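GP37 (PDB 5FT0) inhibits the bacterial RNA degradosome as a phage-encoded ribonuclease inhibitor directed at RNase E. Local coordinates at the interface of chains A and B. Numbering follows the deposited sequence. Chains: chain A/B, GP37.

Contact 1: the interface of chains A and B. Residues chain A 205-206, 232; chain B 248, 251-252.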
# COMPACT_ATOMS: atom_id res chain seq x y z
N ASP A 205 -11.26 3.36 -21.60
CA ASP A 205 -11.28 2.06 -20.95
C ASP A 205 -12.32 1.93 -19.84
O ASP A 205 -12.43 0.86 -19.24
CB ASP A 205 -9.89 1.72 -20.39
CG ASP A 205 -9.44 2.69 -19.31
OD1 ASP A 205 -10.06 3.77 -19.16
OD2 ASP A 205 -8.45 2.39 -18.62
N ARG A 206 -13.10 2.98 -19.56
CA ARG A 206 -14.03 2.91 -18.44
C ARG A 206 -15.03 4.06 -18.52
O ARG A 206 -14.81 5.04 -19.24
CB ARG A 206 -13.29 2.96 -17.10
CG ARG A 206 -12.68 4.32 -16.81
CD ARG A 206 -11.61 4.25 -15.73
NE ARG A 206 -11.17 5.59 -15.35
CZ ARG A 206 -10.26 6.30 -16.01
NH1 ARG A 206 -9.68 5.80 -17.09
NH2 ARG A 206 -9.93 7.51 -15.58
N TYR A 232 -16.09 -0.64 -16.05
CA TYR A 232 -14.91 -0.87 -16.87
C TYR A 232 -15.33 -1.35 -18.26
O TYR A 232 -16.51 -1.51 -18.55
CB TYR A 232 -13.97 -1.83 -16.15
CG TYR A 232 -13.47 -1.26 -14.84
CD1 TYR A 232 -12.43 -0.33 -14.82
CD2 TYR A 232 -14.05 -1.62 -13.63
CE1 TYR A 232 -11.98 0.21 -13.63
CE2 TYR A 232 -13.60 -1.08 -12.43
CZ TYR A 232 -12.57 -0.17 -12.44
OH TYR A 232 -12.12 0.37 -11.26
N PRO B 248 -6.45 -3.35 -19.53
CA PRO B 248 -6.40 -2.01 -18.93
C PRO B 248 -6.80 -1.96 -17.47
O PRO B 248 -6.53 -0.95 -16.81
CB PRO B 248 -7.38 -1.20 -19.79
CG PRO B 248 -8.33 -2.22 -20.34
CD PRO B 248 -7.51 -3.46 -20.56
N SER B 251 -4.16 -0.96 -14.69
CA SER B 251 -3.84 0.44 -14.44
C SER B 251 -4.84 1.13 -13.52
O SER B 251 -4.68 2.32 -13.24
CB SER B 251 -3.74 1.20 -15.76
OG SER B 251 -4.95 1.12 -16.49
N HIS B 252 -5.87 0.42 -13.05
CA HIS B 252 -6.84 0.98 -12.12
C HIS B 252 -6.86 0.23 -10.80
O HIS B 252 -7.69 0.56 -9.94
CB HIS B 252 -8.24 0.98 -12.75
CG HIS B 252 -8.30 1.68 -14.07
ND1 HIS B 252 -8.15 3.05 -14.19
CD2 HIS B 252 -8.48 1.21 -15.33
CE1 HIS B 252 -8.23 3.39 -15.47
NE2 HIS B 252 -8.44 2.29 -16.18
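The imidazole of B:His252 and the carboxylate of A:Asp205 reach toward each other from opposite sides of the interface between two copies of the phage Dip protein. B:His252 NE2 donates to A:Asp205 OD2 in a nearly straight hydrogen bond (168° at the hydrogen), modelled very short at 2.4 Å; the exact length deserves caution. The oxygen lies in the plane of the imidazole, but the donor comes from above the carboxylate plane, 43° out of it, and the two flat groups are turned well away from coplanar. The other carboxylate oxygen is engaged within chain A: A:Arg206 NH1 lies 2.9 Å from A:Asp205 OD1, a salt bridge and hydrogen bond that uses the syn lone pair and runs in the guanidinium plane. The arginine probably limits the rotation of the carboxylate that receives the histidine, and its guanidinium may help stabilise the negative charge of the aspartate.

A:Arg206 also touches the histidine directly. With its CG between the backbone N and the carbonyl carbon (chi1 70°) and the chain extended from CG to NE, it lays its CD methylene over one imidazole face, 3.9 Å from the ring centroid of B:His252. On the opposite face sits B:Ser251 OG, displaced toward the rim and 2.6 Å from B:Pro248 O, to which it donates a hydrogen bond within the 3-10 helix 248-252. A:Tyr232 slides past the histidine in the opposite direction, with CE1 3.9 Å from B:His252 CB. At the other flank, B:Pro248 CB packs 3.9 Å from A:Asp205 CB.

Contact 2: the interface of chains A and B. Residues chain A 248-249, 252; chain B 205-206, 232.
A:Leu249 and A:His252, from the short helix 249-252, form the tightly packed part against B:Tyr232. The methyl A:Leu249 CD2 crosses the tyrosine just outside the CG-CD1 edge of the ring, above its plane, 3.6 Å from B:Tyr232 CD1. Farther along the same ring, B:Tyr232 CE1 lies 3.9 Å from A:His252 CG, and the phenol passes alongside the histidine in the opposite sense. A:Pro248 belongs to the packed part too: its CB slides past the carboxylate, 3.6 Å from B:Asp205 OD2. With CG anti to its carbonyl carbon (chi1 -53°), A:His252 turns its NE2 edge toward B:Asp205.

NE2 gives a hydrogen bond of 2.6 Å to B:Asp205 OD2, 162° at the hydrogen. The acceptor lies in the imidazole plane and is reached on its syn side, somewhat out of the carboxylate plane. Within chain B, B:Arg206 NH1 holds B:Asp205 OD1 at 3.1 Å by a salt bridge, steadying the carboxylate from its other oxygen. The guanidinium carbon B:Arg206 CZ approaches A:His252 CE1 to 3.6 Å, its plane turned 52° from the imidazole.

The looser side is that of B:Arg206, which hides 19 Å² against the partner and directs its NH2 away from the histidine. A directional polar clasp and an aromatic-aliphatic contact thus make up a patch that joins the two Dip subunits of the deposited assembly and may serve a dimer in solution.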
# COMPACT_ATOMS: atom_id res chain seq x y z
N PRO A 248 -3.81 -16.36 -11.37
CA PRO A 248 -3.06 -16.39 -10.10
C PRO A 248 -2.04 -15.27 -9.97
O PRO A 248 -1.66 -14.93 -8.83
CB PRO A 248 -2.37 -17.76 -10.13
CG PRO A 248 -2.26 -18.08 -11.59
CD PRO A 248 -3.50 -17.52 -12.22
N LEU A 249 -1.58 -14.68 -11.08
CA LEU A 249 -0.63 -13.58 -11.01
C LEU A 249 -1.15 -12.42 -10.16
O LEU A 249 -0.36 -11.73 -9.51
CB LEU A 249 -0.30 -13.07 -12.41
CG LEU A 249 0.63 -13.89 -13.31
CD1 LEU A 249 0.84 -13.17 -14.63
CD2 LEU A 249 1.96 -14.13 -12.61
N HIS A 252 -0.06 -11.89 -6.56
CA HIS A 252 1.34 -11.55 -6.35
C HIS A 252 1.67 -10.10 -6.72
O HIS A 252 2.80 -9.67 -6.50
CB HIS A 252 2.24 -12.50 -7.15
CG HIS A 252 1.95 -13.94 -6.89
ND1 HIS A 252 2.26 -14.56 -5.70
CD2 HIS A 252 1.38 -14.89 -7.67
CE1 HIS A 252 1.90 -15.83 -5.76
NE2 HIS A 252 1.36 -16.06 -6.94
N ASP B 205 1.83 -22.05 -9.09
CA ASP B 205 1.92 -21.05 -10.14
C ASP B 205 3.31 -20.47 -10.34
O ASP B 205 3.48 -19.60 -11.20
CB ASP B 205 0.95 -19.90 -9.84
CG ASP B 205 1.20 -19.27 -8.47
OD1 ASP B 205 1.96 -19.85 -7.68
OD2 ASP B 205 0.62 -18.19 -8.19
N ARG B 206 4.32 -20.92 -9.60
CA ARG B 206 5.61 -20.23 -9.67
C ARG B 206 6.71 -21.10 -9.09
O ARG B 206 6.46 -22.07 -8.36
CB ARG B 206 5.56 -18.90 -8.92
CG ARG B 206 5.38 -19.07 -7.42
CD ARG B 206 5.00 -17.75 -6.76
NE ARG B 206 5.13 -17.84 -5.31
CZ ARG B 206 4.19 -18.34 -4.50
NH1 ARG B 206 3.05 -18.78 -5.00
NH2 ARG B 206 4.41 -18.38 -3.20
N TYR B 232 7.56 -16.96 -12.47
CA TYR B 232 6.16 -17.31 -12.62
C TYR B 232 5.98 -18.31 -13.75
O TYR B 232 6.72 -18.31 -14.74
CB TYR B 232 5.33 -16.04 -12.85
CG TYR B 232 5.47 -15.07 -11.71
CD1 TYR B 232 4.73 -15.23 -10.54
CD2 TYR B 232 6.39 -14.03 -11.76
CE1 TYR B 232 4.87 -14.35 -9.48
CE2 TYR B 232 6.54 -13.15 -10.70
CZ TYR B 232 5.78 -13.32 -9.56
OH TYR B 232 5.93 -12.45 -8.51

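Contacts 1 and 2 are twins under the two-fold axis relating the chains, their centres about 22 Å apart. Contact 1 pairs A:Asp205, A:Arg206 and A:Tyr232 with B:Pro248 and B:His252, and contact 2 repeats this with the chains exchanged, so the ends of strands 206-217 and 222-232 receive the short helical turn of the partner at both places. The copies are not identical: B:Tyr232 hides about twice the surface that A:Tyr232 does; in contact 2 A:Leu249 is among its partners. Because each chain supplies both halves of the pairing, the arrangement is reciprocal, as would suit a closed dimer, if this assembly is the biological one.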